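Local coordinates for protein CBIX (PDB 4CCS) that acts as the terminal enzyme of siroheme biosynthesis in denitrifying bacteria, probably as a chelatase that inserts iron into sirohydrochlorin, at residues Ala25-Val30 / Ala37-Ala42; Pro18-Ile23 / Leu50-Asp55; Leu58-Phe63 / Gly93-Leu98. All coordinates share one frame; numbering follows the deposited sequence.

Interaction 1 (Ala25-Val30 / Ala37-Ala42)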
# COMPACT_ATOMS: atom_id res chain seq x y z
N ALA A 25 5.77 -8.39 11.97
CA ALA A 25 6.90 -8.81 11.13
C ALA A 25 7.44 -7.62 10.32
O ALA A 25 8.66 -7.46 10.19
CB ALA A 25 6.48 -9.95 10.20
N LEU A 26 6.53 -6.76 9.79
CA LEU A 26 6.91 -5.56 9.04
C LEU A 26 7.59 -4.54 9.97
O LEU A 26 8.67 -4.05 9.63
CB LEU A 26 5.69 -4.92 8.34
CG LEU A 26 5.99 -3.65 7.51
CD1 LEU A 26 6.84 -3.97 6.28
CD2 LEU A 26 4.70 -2.96 7.09
N ALA A 27 7.00 -4.27 11.14
CA ALA A 27 7.58 -3.33 12.11
C ALA A 27 8.97 -3.79 12.59
O ALA A 27 9.83 -2.94 12.83
CB ALA A 27 6.65 -3.14 13.29
N ALA A 28 9.19 -5.13 12.68
CA ALA A 28 10.47 -5.73 13.07
C ALA A 28 11.55 -5.51 12.01
O ALA A 28 12.73 -5.43 12.36
CB ALA A 28 10.30 -7.21 13.37
N ARG A 29 11.17 -5.37 10.72
CA ARG A 29 12.10 -5.09 9.63
C ARG A 29 12.42 -3.59 9.61
O ARG A 29 13.55 -3.21 9.29
CB ARG A 29 11.57 -5.58 8.27
CG ARG A 29 11.56 -7.11 8.12
CD ARG A 29 10.56 -7.56 7.08
NE ARG A 29 11.06 -7.38 5.72
CZ ARG A 29 10.30 -7.11 4.66
NH1 ARG A 29 8.98 -6.94 4.79
NH2 ARG A 29 10.85 -6.97 3.46
N VAL A 30 11.44 -2.74 9.97
CA VAL A 30 11.59 -1.28 10.06
C VAL A 30 12.55 -0.94 11.24
O VAL A 30 13.47 -0.13 11.07
CB VAL A 30 10.21 -0.57 10.19
CG1 VAL A 30 10.35 0.92 10.53
CG2 VAL A 30 9.36 -0.75 8.93
N ALA A 37 14.11 5.24 17.68
CA ALA A 37 12.71 4.99 18.01
C ALA A 37 12.40 3.53 18.37
O ALA A 37 13.16 2.63 18.00
CB ALA A 37 11.83 5.42 16.83
N CYS A 38 11.28 3.32 19.09
CA CYS A 38 10.75 2.01 19.48
C CYS A 38 9.59 1.75 18.51
O CYS A 38 8.54 2.37 18.68
CB CYS A 38 10.26 2.03 20.92
SG CYS A 38 11.52 2.53 22.13
N VAL A 39 9.80 0.92 17.50
CA VAL A 39 8.82 0.63 16.44
C VAL A 39 8.06 -0.66 16.67
O VAL A 39 8.68 -1.72 16.81
CB VAL A 39 9.50 0.63 15.04
CG1 VAL A 39 8.47 0.55 13.91
CG2 VAL A 39 10.40 1.85 14.86
N ARG A 40 6.72 -0.58 16.68
CA ARG A 40 5.86 -1.76 16.84
C ARG A 40 4.77 -1.74 15.77
O ARG A 40 4.55 -0.69 15.15
CB ARG A 40 5.25 -1.81 18.26
CG ARG A 40 6.28 -2.04 19.38
CD ARG A 40 6.93 -3.42 19.32
NE ARG A 40 7.84 -3.67 20.44
CZ ARG A 40 9.13 -3.35 20.46
NH1 ARG A 40 9.69 -2.76 19.41
NH2 ARG A 40 9.87 -3.62 21.52
N GLY A 41 4.12 -2.89 15.52
CA GLY A 41 3.07 -2.98 14.51
C GLY A 41 1.71 -3.35 15.12
O GLY A 41 1.64 -4.01 16.16
N ALA A 42 0.63 -2.92 14.45
CA ALA A 42 -0.74 -3.21 14.89
C ALA A 42 -1.71 -3.26 13.72
O ALA A 42 -1.58 -2.50 12.75
CB ALA A 42 -1.21 -2.16 15.89
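Val39, on the closing strand of the beta-alpha-beta unit formed by strand 4-9, helix 16-30 and strand 38-43, meets Val30 and Ala27 of the helix. Val39 CB lies 4.2 Å from Ala27 O. With CG1 anti to the backbone N (chi1 -171°), that methyl is the branch carried against the helix: Val39 CG1 is 3.9 Å from Val30 CG1, the two valines crossing at about a right angle, and it also meets Ala27 through both CB and O. The other methyl, Val39 CG2, stands further back, 4.4 Å from Val30 CG1. One turn earlier on the helix, Ala27 presses its single methyl onto the strand backbone itself. Ala27 CB is 3.4 Å from Arg40 C and the same distance from Gly41 N, so it rests on the peptide link between these two residues. Gly41 makes this possible, because a CB at that position would come tight against the alanine methyl. The two small residues let the axes of segments 25-30 and 38-42 approach to 6.5 Å while running nearly antiparallel, at 162°. Arg40 points away from the helix, and its NH1 returns a hydrogen bond to Val39 O at 3.0 Å, with the oxygen in the guanidinium plane but NH1 above the plane of that carbonyl. Val30 is backed by Ile219 and Ile223 of helix 215-226, while Val39 also touches Ile7 of strand 4-9. The example illustrates how helix and sheet can be matched by close-fitting methyl groups and a bare peptide, with no hydrogen bond between the segments.

Interaction 2 (Pro18-Ile23 / Leu50-Asp55)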
# COMPACT_ATOMS: atom_id res chain seq x y z
N PRO A 18 -3.30 -13.74 12.48
CA PRO A 18 -2.29 -13.71 11.41
C PRO A 18 -2.09 -12.29 10.84
O PRO A 18 -0.99 -11.94 10.44
CB PRO A 18 -2.80 -14.70 10.37
CG PRO A 18 -4.24 -14.93 10.69
CD PRO A 18 -4.37 -14.72 12.17
N GLN A 19 -3.13 -11.44 10.91
CA GLN A 19 -3.05 -10.05 10.45
C GLN A 19 -2.10 -9.27 11.37
O GLN A 19 -1.27 -8.50 10.88
CB GLN A 19 -4.43 -9.40 10.43
CG GLN A 19 -5.33 -9.94 9.30
CD GLN A 19 -6.69 -9.31 9.32
OE1 GLN A 19 -6.85 -8.10 9.19
NE2 GLN A 19 -7.74 -10.12 9.44
N GLN A 20 -2.20 -9.50 12.68
CA GLN A 20 -1.33 -8.87 13.69
C GLN A 20 0.12 -9.33 13.52
O GLN A 20 1.01 -8.48 13.54
CB GLN A 20 -1.85 -9.15 15.11
CG GLN A 20 -1.00 -8.53 16.25
CD GLN A 20 -0.97 -7.02 16.25
OE1 GLN A 20 -1.88 -6.35 15.77
NE2 GLN A 20 0.02 -6.43 16.92
N ARG A 21 0.34 -10.65 13.33
CA ARG A 21 1.69 -11.22 13.13
C ARG A 21 2.37 -10.59 11.89
O ARG A 21 3.56 -10.32 11.95
CB ARG A 21 1.63 -12.75 12.96
CG ARG A 21 1.65 -13.49 14.30
CD ARG A 21 1.78 -15.00 14.14
NE ARG A 21 0.56 -15.59 13.56
CZ ARG A 21 -0.48 -16.01 14.27
NH1 ARG A 21 -0.46 -15.93 15.60
NH2 ARG A 21 -1.54 -16.52 13.66
N ALA A 22 1.62 -10.38 10.79
CA ALA A 22 2.16 -9.77 9.56
C ALA A 22 2.64 -8.33 9.80
O ALA A 22 3.73 -7.96 9.34
CB ALA A 22 1.11 -9.80 8.44
N ILE A 23 1.86 -7.53 10.53
CA ILE A 23 2.24 -6.13 10.78
C ILE A 23 3.40 -6.06 11.80
O ILE A 23 4.28 -5.20 11.65
CB ILE A 23 1.04 -5.20 11.13
CG1 ILE A 23 -0.14 -5.39 10.13
CG2 ILE A 23 1.46 -3.72 11.15
CD1 ILE A 23 0.25 -5.36 8.51
N LEU A 50 -4.54 -0.04 19.49
CA LEU A 50 -4.00 1.28 19.81
C LEU A 50 -3.79 1.59 21.29
O LEU A 50 -3.40 2.72 21.60
CB LEU A 50 -4.91 2.37 19.20
CG LEU A 50 -5.14 2.33 17.68
CD1 LEU A 50 -6.28 3.24 17.30
CD2 LEU A 50 -3.88 2.66 16.91
N ASP A 51 -4.02 0.63 22.21
CA ASP A 51 -3.85 1.01 23.62
C ASP A 51 -2.36 1.08 24.06
O ASP A 51 -2.09 1.59 25.15
CB ASP A 51 -4.73 0.21 24.60
CG ASP A 51 -4.75 -1.30 24.49
OD1 ASP A 51 -3.66 -1.89 24.27
OD2 ASP A 51 -5.81 -1.89 24.76
N ARG A 52 -1.40 0.70 23.19
CA ARG A 52 0.02 0.84 23.50
C ARG A 52 0.51 2.27 23.15
O ARG A 52 1.59 2.69 23.59
CB ARG A 52 0.88 -0.26 22.83
CG ARG A 52 1.24 -0.03 21.36
CD ARG A 52 1.81 -1.28 20.73
NE ARG A 52 0.75 -2.13 20.18
CZ ARG A 52 0.93 -3.25 19.50
NH1 ARG A 52 2.16 -3.70 19.27
NH2 ARG A 52 -0.11 -3.94 19.05
N ALA A 53 -0.30 3.02 22.37
CA ALA A 53 -0.01 4.39 21.95
C ALA A 53 -0.34 5.40 23.04
O ALA A 53 -1.27 5.19 23.83
CB ALA A 53 -0.79 4.73 20.69
N ASP A 54 0.40 6.52 23.05
CA ASP A 54 0.19 7.65 23.96
C ASP A 54 0.33 8.96 23.18
O ASP A 54 0.53 8.92 21.96
CB ASP A 54 1.13 7.58 25.19
CG ASP A 54 2.61 7.40 24.91
OD1 ASP A 54 3.10 7.96 23.89
OD2 ASP A 54 3.29 6.75 25.73
N ASP A 55 0.21 10.11 23.87
CA ASP A 55 0.30 11.44 23.27
C ASP A 55 1.62 11.75 22.55
O ASP A 55 1.64 12.64 21.70
CB ASP A 55 -0.02 12.53 24.32
CG ASP A 55 -1.50 12.69 24.59
OD1 ASP A 55 -2.32 12.34 23.71
OD2 ASP A 55 -1.85 13.21 25.67
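Gln20 and Arg52 reach for one another from opposite directions, and Gln20 NE2 ends 3.3 Å from Arg52 NH2. Both atoms are donors, so this approach is no hydrogen bond. The amide nitrogen arrives at the edge of the guanidinium, near its plane, with the two flat groups turned 41° apart. Acceptors around the pair probably make so close an approach of two donors tolerable. Gln20 NE2 gives its main hydrogen bond to Glu24 OE2, one helical turn further on, and a weak one to Gly41 O. Arg52 NH1 also comes close to Gly41 O, at 3.2 Å, as a packing approach. The amide is fixed at its other end as well, since Gln20 OE1 accepts from Thr43 N. A bend in the chain (chi2 64°), beyond a CG that stands anti to the backbone N, brings this amide up against strand 38-43. On the far side, Arg52, the third residue of a type I beta turn closed by Ala53 N to Leu50 O at 3.2 Å, bends at chi3 (88°). Its side chain is laid along Leu6, Arg40 and Ala42, neighbours from two adjacent strands. The small contact, burying 56 Å², thus links helix 16-30 over the edge strand 38-43 to the loop that leads into strand 57-61, while Leu50 of that loop packs on Arg77 and Leu78 of helix 68-80.

Interaction 3 (Leu58-Phe63 / Gly93-Leu98)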
# COMPACT_ATOMS: atom_id res chain seq x y z
N LEU A 58 4.09 8.37 17.39
CA LEU A 58 3.89 8.70 15.97
C LEU A 58 3.19 7.49 15.33
O LEU A 58 3.56 6.35 15.60
CB LEU A 58 5.23 8.97 15.24
CG LEU A 58 6.15 10.10 15.74
CD1 LEU A 58 7.24 10.37 14.73
CD2 LEU A 58 5.38 11.39 15.97
N ILE A 59 2.19 7.74 14.49
CA ILE A 59 1.44 6.68 13.80
C ILE A 59 1.79 6.69 12.31
O ILE A 59 1.57 7.71 11.65
CB ILE A 59 -0.10 6.85 14.03
CG1 ILE A 59 -0.49 6.97 15.55
CG2 ILE A 59 -0.91 5.75 13.32
CD1 ILE A 59 -0.05 5.77 16.53
N TYR A 60 2.32 5.57 11.78
CA TYR A 60 2.55 5.44 10.34
C TYR A 60 1.40 4.56 9.80
O TYR A 60 1.42 3.34 10.00
CB TYR A 60 3.93 4.85 9.99
CG TYR A 60 4.19 4.80 8.49
CD1 TYR A 60 3.81 3.70 7.73
CD2 TYR A 60 4.83 5.86 7.84
CE1 TYR A 60 4.04 3.66 6.35
CE2 TYR A 60 5.07 5.82 6.47
CZ TYR A 60 4.66 4.72 5.72
OH TYR A 60 4.92 4.67 4.37
N PRO A 61 0.40 5.17 9.16
CA PRO A 61 -0.73 4.39 8.64
C PRO A 61 -0.45 3.73 7.29
O PRO A 61 -0.05 4.41 6.34
CB PRO A 61 -1.87 5.42 8.57
CG PRO A 61 -1.20 6.77 8.49
CD PRO A 61 0.26 6.61 8.85
N LEU A 62 -0.68 2.41 7.19
CA LEU A 62 -0.53 1.69 5.92
C LEU A 62 -1.78 1.88 5.05
O LEU A 62 -2.40 0.91 4.60
CB LEU A 62 -0.27 0.19 6.17
CG LEU A 62 1.08 -0.21 6.79
CD1 LEU A 62 1.13 -1.72 7.05
CD2 LEU A 62 2.25 0.17 5.87
N PHE A 63 -2.20 3.14 4.86
CA PHE A 63 -3.40 3.46 4.07
C PHE A 63 -2.97 3.97 2.70
O PHE A 63 -1.84 4.44 2.56
CB PHE A 63 -4.29 4.48 4.81
CG PHE A 63 -4.67 4.16 6.25
CD1 PHE A 63 -4.56 2.87 6.76
CD2 PHE A 63 -5.22 5.15 7.07
CE1 PHE A 63 -4.93 2.58 8.08
CE2 PHE A 63 -5.58 4.86 8.40
CZ PHE A 63 -5.43 3.57 8.89
N GLY A 93 0.45 5.22 0.94
CA GLY A 93 0.11 5.59 -0.44
C GLY A 93 0.72 6.93 -0.89
O GLY A 93 1.00 7.09 -2.08
N SER A 94 0.93 7.87 0.05
CA SER A 94 1.50 9.19 -0.25
C SER A 94 2.99 9.25 0.05
O SER A 94 3.60 10.33 -0.02
CB SER A 94 0.74 10.28 0.50
OG SER A 94 0.99 10.19 1.89
N ASP A 95 3.61 8.11 0.39
CA ASP A 95 5.03 8.07 0.70
C ASP A 95 5.88 8.55 -0.50
O ASP A 95 5.64 8.08 -1.61
CB ASP A 95 5.47 6.68 1.16
CG ASP A 95 6.77 6.71 1.92
OD1 ASP A 95 7.81 7.01 1.29
OD2 ASP A 95 6.76 6.42 3.15
N PRO A 96 6.83 9.50 -0.28
CA PRO A 96 7.65 10.00 -1.40
C PRO A 96 8.39 8.92 -2.17
O PRO A 96 8.62 9.08 -3.35
CB PRO A 96 8.63 10.99 -0.73
CG PRO A 96 8.32 10.96 0.75
CD PRO A 96 6.95 10.38 0.90
N GLY A 97 8.75 7.79 -1.51
CA GLY A 97 9.48 6.70 -2.16
C GLY A 97 8.64 5.69 -2.92
O GLY A 97 9.20 4.82 -3.57
N LEU A 98 7.30 5.78 -2.84
CA LEU A 98 6.44 4.78 -3.50
C LEU A 98 6.54 4.77 -5.05
O LEU A 98 6.67 3.67 -5.59
CB LEU A 98 4.97 4.87 -3.03
CG LEU A 98 4.01 3.73 -3.50
CD1 LEU A 98 4.54 2.35 -3.12
CD2 LEU A 98 2.60 3.93 -2.93
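The capping turn that leads into helix 98-113 meets strand 57-61 and the residues that follow it where the carboxylate of Asp95 receives the hydroxyl of Tyr60. Tyr60 OH donates to Asp95 OD2 at 2.8 Å, reaching the oxygen on its anti side and somewhat out of the carboxylate plane. Asp95 OD2 lies at the edge of the tyrosine ring, near its plane, and ring and carboxylate are inclined by 59°. CG of Tyr60 is anti to the backbone N (chi1 -176°), which lets the phenol span the gap to segment 93-98. OD2 is also hydrogen-bonded to Ser222 OG of helix 215-226, the main polar partner of Asp95, whereas Asp95 OD1 uses its anti lone pair to accept from Gly97 N at 3.1 Å, the capping bond. Each carboxylate oxygen is therefore engaged, and the group's rotation is fixed from two sides. If an alanine stood here, the hydroxyls of Tyr60 and Ser222 would probably lose their shared acceptor and Gly97 N its capping partner. A second link is made by the backbone: Gly93 N donates to Phe63 O at 2.9 Å, a fairly straight bond (161°) in the carbonyl plane. Phe63 closes an inverse gamma turn centred on Leu62, with a weak Phe63 N to Pro61 O bond, and Pro61 CB sits 3.6 Å above the centre of the Phe63 ring. Around this buried junction, Met218 of helix 215-226 packs on both Tyr60 and Asp95. Ile59 packs on Leu74 and Leu78 of helix 68-80, and His10, just after strand 4-9, stacks on Phe63.

In the fold
All three contacts gather around the four-stranded parallel sheet ordered 38-43, 4-9, 57-61, 87-88. Interactions 1 and 2 share helix 16-30 and have centres about 9 Å apart; interaction 1 is nested inside the loop that interaction 2 closes, and Gly41 O approaches Gln20 NE2 and Arg52 NH1 where they meet. Interaction 3 opens later in the chain, its centre about 14 Å from that of interaction 1 and 16 Å from that of interaction 2. Leu62 bridges them, touching Leu26 and Ile23 of the helix. Together they hold the first sheet's edge, its covering helix and the passage to helix 98-113 in one lobe; the second sheet, of the same strand order, forms later in the chain.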